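Local coordinates for protein nicotinate-nucleotide pyrophosphorylase (Pyrococcus furiosus, PDB 2I14) that probably joins nicotinate to phosphoribosyl pyrophosphate in an ATP-consuming step that makes nicotinate mononucleotide on the way to NAD, at residues N78-P83 / V94-G99; I310-G315 / S325-V330; G60-V65 / G113-A118; K70-I75 / G105-A110. All blocks are in the same frame, centred on the assembly; numbering follows the deposited sequence.

Interaction 1: residues N78-P83 / V94-G99; sequences NVYAMP and VLQIEG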
loop_
_atom_site.group_PDB
_atom_site.type_symbol
_atom_site.label_atom_id
_atom_site.label_comp_id
_atom_site.label_asym_id
_atom_site.label_seq_id
_atom_site.Cartn_x
_atom_site.Cartn_y
_atom_site.Cartn_z
ATOM N N ASN A 78 39.281 15.151 30.337
ATOM C CA ASN A 78 38.527 16.387 30.159
ATOM C C ASN A 78 37.199 16.000 29.524
ATOM O O ASN A 78 37.135 15.063 28.726
ATOM C CB ASN A 78 39.253 17.362 29.237
ATOM C CG ASN A 78 40.524 17.885 29.845
ATOM O OD1 ASN A 78 40.623 18.034 31.064
ATOM N ND2 ASN A 78 41.506 18.182 29.000
ATOM N N VAL A 79 36.140 16.713 29.873
ATOM C CA VAL A 79 34.836 16.400 29.323
ATOM C C VAL A 79 34.105 17.659 28.875
ATOM O O VAL A 79 33.613 18.433 29.698
ATOM C CB VAL A 79 33.966 15.666 30.361
ATOM C CG1 VAL A 79 32.663 15.240 29.722
ATOM C CG2 VAL A 79 34.714 14.472 30.931
ATOM N N TYR A 80 34.045 17.875 27.566
ATOM C CA TYR A 80 33.346 19.041 27.030
ATOM C C TYR A 80 31.945 18.567 26.659
ATOM O O TYR A 80 31.743 17.393 26.333
ATOM C CB TYR A 80 34.067 19.587 25.795
ATOM C CG TYR A 80 35.576 19.555 25.908
ATOM C CD1 TYR A 80 36.262 18.338 25.922
ATOM C CD2 TYR A 80 36.320 20.734 25.975
ATOM C CE1 TYR A 80 37.652 18.291 25.995
ATOM C CE2 TYR A 80 37.714 20.701 26.044
ATOM C CZ TYR A 80 38.377 19.473 26.051
ATOM O OH TYR A 80 39.759 19.412 26.084
ATOM N N ALA A 81 30.970 19.461 26.715
ATOM C CA ALA A 81 29.613 19.057 26.390
ATOM C C ALA A 81 28.707 20.221 26.012
ATOM O O ALA A 81 29.115 21.386 26.026
ATOM C CB ALA A 81 29.009 18.295 27.564
ATOM N N MET A 82 27.478 19.876 25.645
ATOM C CA MET A 82 26.467 20.853 25.303
ATOM C C MET A 82 25.650 20.968 26.574
ATOM O O MET A 82 25.600 20.039 27.369
ATOM C CB MET A 82 25.552 20.344 24.189
ATOM C CG MET A 82 26.152 20.243 22.793
ATOM S SD MET A 82 24.835 19.844 21.578
ATOM C CE MET A 82 25.797 19.801 20.065
ATOM N N PRO A 83 25.010 22.115 26.798
ATOM C CA PRO A 83 24.213 22.235 28.023
ATOM C C PRO A 83 23.027 21.271 28.008
ATOM O O PRO A 83 22.314 21.151 27.011
ATOM C CB PRO A 83 23.789 23.704 28.019
ATOM C CG PRO A 83 23.824 24.081 26.547
ATOM C CD PRO A 83 25.069 23.390 26.062
ATOM N N VAL A 94 27.531 15.591 21.034
ATOM C CA VAL A 94 26.822 16.206 22.128
ATOM C C VAL A 94 27.705 16.213 23.369
ATOM O O VAL A 94 27.392 16.877 24.360
ATOM C CB VAL A 94 25.527 15.441 22.422
ATOM C CG1 VAL A 94 24.597 15.514 21.223
ATOM C CG2 VAL A 94 25.848 14.001 22.776
ATOM N N LEU A 95 28.811 15.473 23.306
ATOM C CA LEU A 95 29.762 15.382 24.421
ATOM C C LEU A 95 31.072 14.741 23.958
ATOM O O LEU A 95 31.058 13.756 23.217
ATOM C CB LEU A 95 29.145 14.570 25.565
ATOM C CG LEU A 95 30.042 14.228 26.759
ATOM C CD1 LEU A 95 29.184 13.847 27.963
ATOM C CD2 LEU A 95 30.986 13.092 26.383
ATOM N N GLN A 96 32.196 15.306 24.393
ATOM C CA GLN A 96 33.509 14.786 24.021
ATOM C C GLN A 96 34.309 14.418 25.263
ATOM O O GLN A 96 33.990 14.855 26.367
ATOM C CB GLN A 96 34.275 15.828 23.207
ATOM C CG GLN A 96 33.534 16.280 21.972
ATOM C CD GLN A 96 34.278 17.356 21.197
ATOM O OE1 GLN A 96 34.549 18.440 21.722
ATOM N NE2 GLN A 96 34.609 17.064 19.936
ATOM N N ILE A 97 35.328 13.588 25.089
ATOM C CA ILE A 97 36.169 13.206 26.205
ATOM C C ILE A 97 37.606 13.110 25.745
ATOM O O ILE A 97 37.897 12.548 24.685
ATOM C CB ILE A 97 35.781 11.861 26.796
ATOM C CG1 ILE A 97 34.348 11.905 27.310
ATOM C CG2 ILE A 97 36.715 11.533 27.950
ATOM C CD1 ILE A 97 33.915 10.618 27.981
ATOM N N GLU A 98 38.512 13.662 26.542
ATOM C CA GLU A 98 39.916 13.626 26.187
ATOM C C GLU A 98 40.749 12.949 27.265
ATOM O O GLU A 98 40.537 13.163 28.459
ATOM C CB GLU A 98 40.411 15.042 25.941
ATOM C CG GLU A 98 41.633 15.088 25.075
ATOM C CD GLU A 98 41.881 16.466 24.513
ATOM O OE1 GLU A 98 42.836 16.614 23.715
ATOM O OE2 GLU A 98 41.121 17.396 24.871
ATOM N N GLY A 99 41.686 12.113 26.833
ATOM C CA GLY A 99 42.535 11.421 27.780
ATOM C C GLY A 99 43.017 10.079 27.279
ATOM O O GLY A 99 42.852 9.732 26.108
#

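Interaction 2: residues I310-G315 / S325-V330; sequences IVEVEG and SGRKQV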
loop_
_atom_site.group_PDB
_atom_site.type_symbol
_atom_site.label_atom_id
_atom_site.label_comp_id
_atom_site.label_asym_id
_atom_site.label_seq_id
_atom_site.Cartn_x
_atom_site.Cartn_y
_atom_site.Cartn_z
ATOM N N ILE A 310 36.357 7.351 19.103
ATOM C CA ILE A 310 37.574 8.165 19.057
ATOM C C ILE A 310 37.733 8.752 17.654
ATOM O O ILE A 310 37.842 8.031 16.667
ATOM C CB ILE A 310 38.815 7.335 19.450
ATOM C CG1 ILE A 310 38.669 5.907 18.944
ATOM C CG2 ILE A 310 38.959 7.308 20.959
ATOM C CD1 ILE A 310 39.654 4.950 19.575
ATOM N N VAL A 311 37.708 10.076 17.585
ATOM C CA VAL A 311 37.822 10.802 16.327
ATOM C C VAL A 311 39.192 11.458 16.168
ATOM O O VAL A 311 39.484 12.069 15.140
ATOM C CB VAL A 311 36.759 11.897 16.242
ATOM C CG1 VAL A 311 35.383 11.301 16.472
ATOM C CG2 VAL A 311 37.046 12.960 17.270
ATOM N N GLU A 312 40.027 11.334 17.197
ATOM C CA GLU A 312 41.365 11.904 17.163
ATOM C C GLU A 312 42.269 11.234 18.195
ATOM O O GLU A 312 41.881 11.049 19.351
ATOM C CB GLU A 312 41.298 13.410 17.422
ATOM C CG GLU A 312 42.513 14.178 16.911
ATOM C CD GLU A 312 42.388 15.682 17.095
ATOM O OE1 GLU A 312 42.344 16.134 18.264
ATOM O OE2 GLU A 312 42.332 16.406 16.074
ATOM N N VAL A 313 43.473 10.863 17.761
ATOM C CA VAL A 313 44.450 10.218 18.632
ATOM C C VAL A 313 45.778 10.966 18.545
ATOM O O VAL A 313 46.416 10.986 17.494
ATOM C CB VAL A 313 44.677 8.752 18.217
ATOM C CG1 VAL A 313 45.526 8.036 19.264
ATOM C CG2 VAL A 313 43.344 8.058 18.040
ATOM N N GLU A 314 46.185 11.580 19.652
ATOM C CA GLU A 314 47.431 12.344 19.709
ATOM C C GLU A 314 47.438 13.488 18.692
ATOM O O GLU A 314 48.364 13.619 17.891
ATOM C CB GLU A 314 48.633 11.431 19.457
ATOM C CG GLU A 314 49.633 11.388 20.596
ATOM C CD GLU A 314 49.655 10.044 21.309
ATOM O OE1 GLU A 314 50.024 9.032 20.665
ATOM O OE2 GLU A 314 49.305 10.002 22.512
ATOM N N GLY A 315 46.397 14.313 18.729
ATOM C CA GLY A 315 46.306 15.437 17.813
ATOM C C GLY A 315 46.167 15.028 16.363
ATOM O O GLY A 315 46.153 15.875 15.476
ATOM N N SER A 325 35.765 12.320 11.451
ATOM C CA SER A 325 37.067 12.416 12.088
ATOM C C SER A 325 37.450 13.812 12.546
ATOM O O SER A 325 37.028 14.807 11.961
ATOM C CB SER A 325 38.127 11.898 11.113
ATOM O OG SER A 325 39.224 11.310 11.787
ATOM N N GLY A 326 38.253 13.876 13.603
ATOM C CA GLY A 326 38.725 15.158 14.104
ATOM C C GLY A 326 37.996 15.797 15.267
ATOM O O GLY A 326 36.859 15.444 15.569
ATOM N N ARG A 327 38.675 16.743 15.915
ATOM C CA ARG A 327 38.128 17.486 17.054
ATOM C C ARG A 327 37.297 18.631 16.502
ATOM O O ARG A 327 37.818 19.474 15.775
ATOM C CB ARG A 327 39.255 18.065 17.913
ATOM C CG ARG A 327 38.817 19.209 18.829
ATOM C CD ARG A 327 40.017 19.969 19.387
ATOM N NE ARG A 327 40.765 19.168 20.351
ATOM C CZ ARG A 327 40.342 18.894 21.581
ATOM N NH1 ARG A 327 39.178 19.365 22.009
ATOM N NH2 ARG A 327 41.076 18.131 22.374
ATOM N N LYS A 328 36.014 18.680 16.840
ATOM C CA LYS A 328 35.184 19.743 16.302
ATOM C C LYS A 328 34.231 20.455 17.245
ATOM O O LYS A 328 34.086 20.092 18.413
ATOM C CB LYS A 328 34.412 19.218 15.095
ATOM C CG LYS A 328 35.264 19.126 13.830
ATOM C CD LYS A 328 36.346 18.037 13.903
ATOM C CE LYS A 328 37.564 18.323 12.991
ATOM N NZ LYS A 328 38.474 19.417 13.469
ATOM N N GLN A 329 33.592 21.490 16.707
ATOM C CA GLN A 329 32.637 22.300 17.449
ATOM C C GLN A 329 31.378 22.503 16.626
ATOM O O GLN A 329 31.414 22.446 15.400
ATOM C CB GLN A 329 33.240 23.671 17.784
ATOM C CG GLN A 329 33.512 23.896 19.273
ATOM C CD GLN A 329 32.244 24.098 20.073
ATOM O OE1 GLN A 329 31.313 23.307 19.995
ATOM N NE2 GLN A 329 32.209 25.157 20.854
ATOM N N VAL A 330 30.267 22.737 17.317
ATOM C CA VAL A 330 28.980 22.965 16.680
ATOM C C VAL A 330 28.503 24.373 17.001
ATOM O O VAL A 330 28.301 24.716 18.163
ATOM C CB VAL A 330 27.913 21.957 17.178
ATOM C CG1 VAL A 330 28.288 20.549 16.780
ATOM C CG2 VAL A 330 27.796 22.022 18.667
#

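Interaction 3: residues G60-V65 / G113-A118; sequences GVLVGV and GMLSQA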
loop_
_atom_site.group_PDB
_atom_site.type_symbol
_atom_site.label_atom_id
_atom_site.label_comp_id
_atom_site.label_asym_id
_atom_site.label_seq_id
_atom_site.Cartn_x
_atom_site.Cartn_y
_atom_site.Cartn_z
ATOM N N GLY A 60 16.327 15.943 18.532
ATOM C CA GLY A 60 16.149 15.256 19.801
ATOM C C GLY A 60 16.514 16.205 20.936
ATOM O O GLY A 60 17.092 17.272 20.692
ATOM N N VAL A 61 16.188 15.833 22.172
ATOM C CA VAL A 61 16.499 16.677 23.332
ATOM C C VAL A 61 17.607 16.042 24.156
ATOM O O VAL A 61 17.425 14.955 24.696
ATOM C CB VAL A 61 15.257 16.871 24.247
ATOM C CG1 VAL A 61 15.660 17.606 25.518
ATOM C CG2 VAL A 61 14.161 17.628 23.504
ATOM N N LEU A 62 18.744 16.728 24.265
ATOM C CA LEU A 62 19.878 16.211 25.023
ATOM C C LEU A 62 19.591 16.110 26.513
ATOM O O LEU A 62 19.146 17.084 27.123
ATOM C CB LEU A 62 21.090 17.107 24.843
ATOM C CG LEU A 62 22.457 16.421 24.737
ATOM C CD1 LEU A 62 23.516 17.376 25.291
ATOM C CD2 LEU A 62 22.483 15.094 25.507
ATOM N N VAL A 63 19.855 14.942 27.101
ATOM C CA VAL A 63 19.628 14.741 28.532
ATOM C C VAL A 63 20.604 13.767 29.184
ATOM O O VAL A 63 20.914 12.718 28.623
ATOM C CB VAL A 63 18.225 14.219 28.801
ATOM C CG1 VAL A 63 18.007 14.089 30.307
ATOM C CG2 VAL A 63 17.200 15.150 28.180
ATOM N N GLY A 64 21.074 14.109 30.380
ATOM C CA GLY A 64 22.000 13.235 31.080
ATOM C C GLY A 64 23.411 13.772 31.247
ATOM O O GLY A 64 24.256 13.128 31.871
ATOM N N VAL A 65 23.685 14.943 30.685
ATOM C CA VAL A 65 25.008 15.541 30.808
ATOM C C VAL A 65 25.438 15.577 32.287
ATOM O O VAL A 65 26.613 15.439 32.607
ATOM C CB VAL A 65 25.013 16.985 30.250
ATOM C CG1 VAL A 65 26.440 17.411 29.914
ATOM C CG2 VAL A 65 24.103 17.072 29.041
ATOM N N GLY A 113 24.539 4.868 28.177
ATOM C CA GLY A 113 23.205 4.548 28.658
ATOM C C GLY A 113 22.560 5.742 29.356
ATOM O O GLY A 113 21.354 5.977 29.263
ATOM N N MET A 114 23.382 6.513 30.055
ATOM C CA MET A 114 22.894 7.678 30.761
ATOM C C MET A 114 22.372 8.737 29.796
ATOM O O MET A 114 21.332 9.357 30.044
ATOM C CB MET A 114 23.998 8.257 31.653
ATOM C CG MET A 114 24.412 7.306 32.789
ATOM S SD MET A 114 25.410 8.041 34.141
ATOM C CE MET A 114 26.982 8.179 33.399
ATOM N N LEU A 115 23.075 8.946 28.693
ATOM C CA LEU A 115 22.628 9.944 27.725
ATOM C C LEU A 115 21.472 9.395 26.880
ATOM O O LEU A 115 20.448 10.045 26.699
ATOM C CB LEU A 115 23.807 10.367 26.821
ATOM C CG LEU A 115 25.087 10.922 27.509
ATOM C CD1 LEU A 115 26.260 11.024 26.532
ATOM C CD2 LEU A 115 24.800 12.278 28.107
ATOM N N SER A 116 21.636 8.166 26.409
ATOM C CA SER A 116 20.672 7.501 25.542
ATOM C C SER A 116 19.207 7.401 25.947
ATOM O O SER A 116 18.324 7.877 25.229
ATOM C CB SER A 116 21.174 6.105 25.222
ATOM O OG SER A 116 22.436 6.198 24.609
ATOM N N GLN A 117 18.926 6.782 27.080
ATOM C CA GLN A 117 17.540 6.612 27.464
ATOM C C GLN A 117 16.876 7.918 27.919
ATOM O O GLN A 117 15.688 8.145 27.677
ATOM C CB GLN A 117 17.452 5.538 28.547
ATOM C CG GLN A 117 16.062 4.959 28.753
ATOM C CD GLN A 117 16.019 3.875 29.844
ATOM O OE1 GLN A 117 14.961 3.297 30.110
ATOM N NE2 GLN A 117 17.174 3.595 30.473
ATOM N N ALA A 118 17.651 8.768 28.586
ATOM C CA ALA A 118 17.143 10.051 29.058
ATOM C C ALA A 118 16.780 10.876 27.835
ATOM O O ALA A 118 15.634 11.341 27.691
ATOM C CB ALA A 118 18.198 10.767 29.869
#

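Interaction 4: residues K70-I75 / G105-A110; sequences KLLEGI and GIYETA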
loop_
_atom_site.group_PDB
_atom_site.type_symbol
_atom_site.label_atom_id
_atom_site.label_comp_id
_atom_site.label_asym_id
_atom_site.label_seq_id
_atom_site.Cartn_x
_atom_site.Cartn_y
_atom_site.Cartn_z
ATOM N N LYS A 70 29.031 13.464 36.878
ATOM C CA LYS A 70 29.137 12.831 38.186
ATOM C C LYS A 70 29.716 11.422 38.094
ATOM O O LYS A 70 29.951 10.783 39.113
ATOM C CB LYS A 70 27.760 12.765 38.868
ATOM C CG LYS A 70 27.159 14.124 39.257
ATOM C CD LYS A 70 27.233 14.401 40.766
ATOM C CE LYS A 70 28.681 14.541 41.274
ATOM N NZ LYS A 70 28.799 14.776 42.767
ATOM N N LEU A 71 29.941 10.935 36.882
ATOM C CA LEU A 71 30.493 9.590 36.698
ATOM C C LEU A 71 31.981 9.633 36.350
ATOM O O LEU A 71 32.784 8.855 36.881
ATOM C CB LEU A 71 29.745 8.850 35.583
ATOM C CG LEU A 71 30.316 7.475 35.205
ATOM C CD1 LEU A 71 29.801 6.401 36.167
ATOM C CD2 LEU A 71 29.927 7.144 33.780
ATOM N N LEU A 72 32.341 10.528 35.436
ATOM C CA LEU A 72 33.726 10.673 35.022
ATOM C C LEU A 72 34.468 11.549 36.022
ATOM O O LEU A 72 35.656 11.857 35.846
ATOM C CB LEU A 72 33.793 11.288 33.622
ATOM C CG LEU A 72 33.708 10.338 32.421
ATOM C CD1 LEU A 72 33.233 8.949 32.857
ATOM C CD2 LEU A 72 32.786 10.957 31.375
ATOM N N GLU A 73 33.754 11.942 37.074
ATOM C CA GLU A 73 34.312 12.779 38.130
ATOM C C GLU A 73 35.485 12.070 38.802
ATOM O O GLU A 73 35.371 10.906 39.197
ATOM C CB GLU A 73 33.234 13.094 39.172
ATOM C CG GLU A 73 33.688 14.047 40.276
ATOM C CD GLU A 73 32.597 14.342 41.305
ATOM O OE1 GLU A 73 32.083 13.378 41.935
ATOM O OE2 GLU A 73 32.262 15.540 41.480
ATOM N N GLY A 74 36.607 12.773 38.925
ATOM C CA GLY A 74 37.770 12.185 39.555
ATOM C C GLY A 74 38.421 11.163 38.655
ATOM O O GLY A 74 38.812 10.074 39.091
ATOM N N ILE A 75 38.528 11.509 37.382
ATOM C CA ILE A 75 39.150 10.622 36.422
ATOM C C ILE A 75 39.987 11.452 35.443
ATOM O O ILE A 75 39.544 12.495 34.957
ATOM C CB ILE A 75 38.077 9.778 35.690
ATOM C CG1 ILE A 75 37.462 8.786 36.683
ATOM C CG2 ILE A 75 38.691 9.044 34.495
ATOM C CD1 ILE A 75 36.490 7.795 36.070
ATOM N N GLY A 105 37.809 4.540 28.945
ATOM C CA GLY A 105 37.168 3.567 28.072
ATOM C C GLY A 105 36.247 2.558 28.737
ATOM O O GLY A 105 35.355 1.998 28.101
ATOM N N ILE A 106 36.456 2.328 30.024
ATOM C CA ILE A 106 35.654 1.378 30.765
ATOM C C ILE A 106 34.381 2.049 31.259
ATOM O O ILE A 106 33.688 1.512 32.123
ATOM C CB ILE A 106 36.422 0.843 31.983
ATOM C CG1 ILE A 106 37.883 0.570 31.615
ATOM C CG2 ILE A 106 35.780 -0.433 32.475
ATOM C CD1 ILE A 106 38.732 1.833 31.431
ATOM N N TYR A 107 34.068 3.226 30.717
ATOM C CA TYR A 107 32.873 3.948 31.143
ATOM C C TYR A 107 31.867 4.207 30.034
ATOM O O TYR A 107 30.942 5.003 30.199
ATOM C CB TYR A 107 33.254 5.270 31.818
ATOM C CG TYR A 107 33.821 5.070 33.200
ATOM C CD1 TYR A 107 35.198 5.031 33.414
ATOM C CD2 TYR A 107 32.977 4.846 34.287
ATOM C CE1 TYR A 107 35.723 4.768 34.679
ATOM C CE2 TYR A 107 33.486 4.579 35.559
ATOM C CZ TYR A 107 34.861 4.540 35.748
ATOM O OH TYR A 107 35.372 4.262 37.003
ATOM N N GLU A 108 32.038 3.532 28.906
ATOM C CA GLU A 108 31.115 3.710 27.802
ATOM C C GLU A 108 29.756 3.153 28.176
ATOM O O GLU A 108 28.752 3.862 28.171
ATOM C CB GLU A 108 31.620 2.990 26.559
ATOM C CG GLU A 108 32.880 3.585 25.996
ATOM C CD GLU A 108 33.094 3.219 24.535
ATOM O OE1 GLU A 108 32.083 3.181 23.794
ATOM O OE2 GLU A 108 34.267 2.991 24.128
ATOM N N THR A 109 29.734 1.875 28.513
ATOM C CA THR A 109 28.497 1.204 28.869
ATOM C C THR A 109 27.604 2.018 29.814
ATOM O O THR A 109 26.362 1.962 29.749
ATOM C CB THR A 109 28.815 -0.136 29.505
ATOM O OG1 THR A 109 29.795 -0.804 28.703
ATOM C CG2 THR A 109 27.558 -0.994 29.603
ATOM N N ALA A 110 28.237 2.784 30.687
ATOM C CA ALA A 110 27.486 3.571 31.636
ATOM C C ALA A 110 27.105 4.934 31.088
ATOM O O ALA A 110 25.937 5.298 31.095
ATOM C CB ALA A 110 28.286 3.725 32.924
#

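Interaction 1: residues N78-P83 / V94-G99
Val79 and Leu95 form the middle of the apolar face, with Val79 CG1 4.1 Å from Leu95 CG. CG1 stands anti to the backbone N of Val79 (chi1 -175°), which puts it over the neighbouring strand. Ile97 lies further along, and Ala81 CB meets Leu95 CB at 4.2 Å. Helix 65-72 covers this side, touching all four residues. Met82 SD lies 4.4 Å from Val94 CG1.

The two strands run antiparallel. Gln96 N gives a nearly straight bond to Tyr80 O (2.9 Å, 167° at the hydrogen), while the return bond from Tyr80 N to Gln96 O is weak.

The other face carries the polar groups of Asn78, Tyr80, Gln96 and Glu98. The Tyr80 ring passes Gln96 obliquely, CD1 4.2 Å from Gln96 CB, and carries its OH back toward Glu98. This OH gives a hydrogen bond of 2.7 Å to Glu98 OE2, nearly in line with the C-O bond. The ring and carboxylate planes are 43° apart. Arg327 forms a salt bridge with the same OE2. Gln96 NE2 is taken by Asp47, and Asn78 OD1 by Asn367 N. A phenylalanine in place of Tyr80 would probably leave Glu98 OE2 without its hydroxyl donor and the carboxylate freer to turn.

With a hydroxyl and a guanidinium both on OE2, Glu98 is likely to stay charged, while the side chains these two strands turn to helix 65-72 are all apolar.

Interaction 2: residues I310-G315 / S325-V330
Val311 O is gripped by two donors from segment 325-330. Gly326 N gives the main bond, 2.7 Å long with 155° at the hydrogen and the donor tilted from the carbonyl plane. Ser325 OG adds a weak one at 3.4 Å.

Gly326 has to be without a side chain here. At its backbone angles a CB would press against the carbonyl oxygen of Ser325. The valyl side chain of Val311 leans on this glycine, with CB 3.6 Å from Gly326 N.

Glu312 reaches toward Arg327. Its CG is anti to the backbone N (chi1 -158°), and the chain is extended beyond it. The carboxylate crosses the base of the arginine at a slant, its plane 58° from the guanidinium, OE1 3.7 Å from Arg327 CB. OE1 is 4.0 Å from Arg327 NE, too far for a salt bridge. The arginine chain bends at chi3, and its NH2 pairs with Glu98. An alanine in place of Glu312 would probably leave Arg327 with less negative charge beside NE and open a gap next to its CB.

Val311 and Glu312 both face Leu45, a classic beta bulge in strand 307-313 against strand 43-49. Segment 325-330 leads into strand 328-333 of the same antiparallel sheet. Other subunits close in as well: Trp259 of the second subunit bonds to Ser325 O, and Ile188 of the third packs on Ile310 and Val313.

Interaction 3: residues G60-V65 / G113-A118
Val63 meets Ala118 with every carbon of its side chain. CB lies 3.6 Å from Ala118 CB. From there CG1, anti to the backbone N (chi1 -177°), reaches the same methyl at 3.4 Å. CG2 takes the other branch and comes 4.1 Å from Ala118 O. The valine thus sits on one turn of helix 108-131.

One turn earlier, Leu115 reaches from the helix to the loop. Its CD2 lies over the backbone, 3.7 Å from Gly64 C and 3.9 Å from Val65 N. Leu62 CD2 touches that methyl more loosely. The backbones also meet, through a CA-H...O contact of 3.4 Å from Leu115 CA to Val63 O.

Gly64 lets the loop come so near. A CB on it would point at the helix and run into Met114 O, and its backbone angles already call for glycine. Glu84 accepts a bond from Gly64 N, and Ser119 OG accepts one from Val63 N.

Gly64 is the N-cap of helix 65-72. The loop from strand 60-61 into that helix is therefore seated on helix 108-131, within the N-terminal part of the quinolinate phosphoribosyltransferase fold.

Interaction 4: residues K70-I75 / G105-A110
Tyr107, the N-cap residue of helix 108-131, is met by Leu71 and Leu72 from the end of helix 65-72 and by Ile75 from the loop that follows. The contact is an apolar helix-end packing, built round one ring.

Leu71 takes the CD2 flank of the ring. With CG anti to its backbone N (chi1 175°), Leu71 brings that atom to 3.9 Å from Tyr107 CD2, and its CD1 is 4.2 Å from Tyr107 CE2. The other methyl, CD2, is shared: besides the ring it touches Ala110 CB at 3.9 Å, one turn into the helix. Leu72 meets the root of the tyrosine, with its CD1 3.8 Å from Tyr107 CB and 3.9 Å from Tyr107 CG. These two side chains slide past each other in opposite directions. Ile75 comes tip to tip with the ring. Its CD1 sits on the CE1 flank, 3.7 Å from Tyr107 CZ.

Both helices belong to the N-terminal part of the quinolinate phosphoribosyltransferase fold. Helix 65-72 lies on the antiparallel sheet, and its Leu72 also packs on Val79 and Ile97 there. The start of helix 108-131 packs through Tyr107 and Ala110 against the end of that helix.

The polar end of the ring is provided for. Tyr107 OH is hydrogen-bonded to Lys19 O of helix 15-20. Phe10 of the third subunit packs on Leu71 as well.

In the fold
Interactions 1, 3 and 4 belong to the N-terminal part of the quinolinate phosphoribosyltransferase fold and are nested along the chain: 3 encloses 4, and 4 encloses 1. Interaction 2 follows later. Interactions 1 and 2 have centres 11 Å apart and reach the same antiparallel sheet, joined by the Glu98-Arg327 salt bridge. Interactions 3 and 4 both use helix 108-131 and touch through Met114 and Leu71. Interactions 1 and 4, centres 12 Å apart, meet where helix 65-72 lies on the sheet. Chain regions far apart in sequence are thus drawn into one layered body of sheet and helices. Interactions 2, 3 and 4 also touch the third subunit, tying this body to the six-chain assembly.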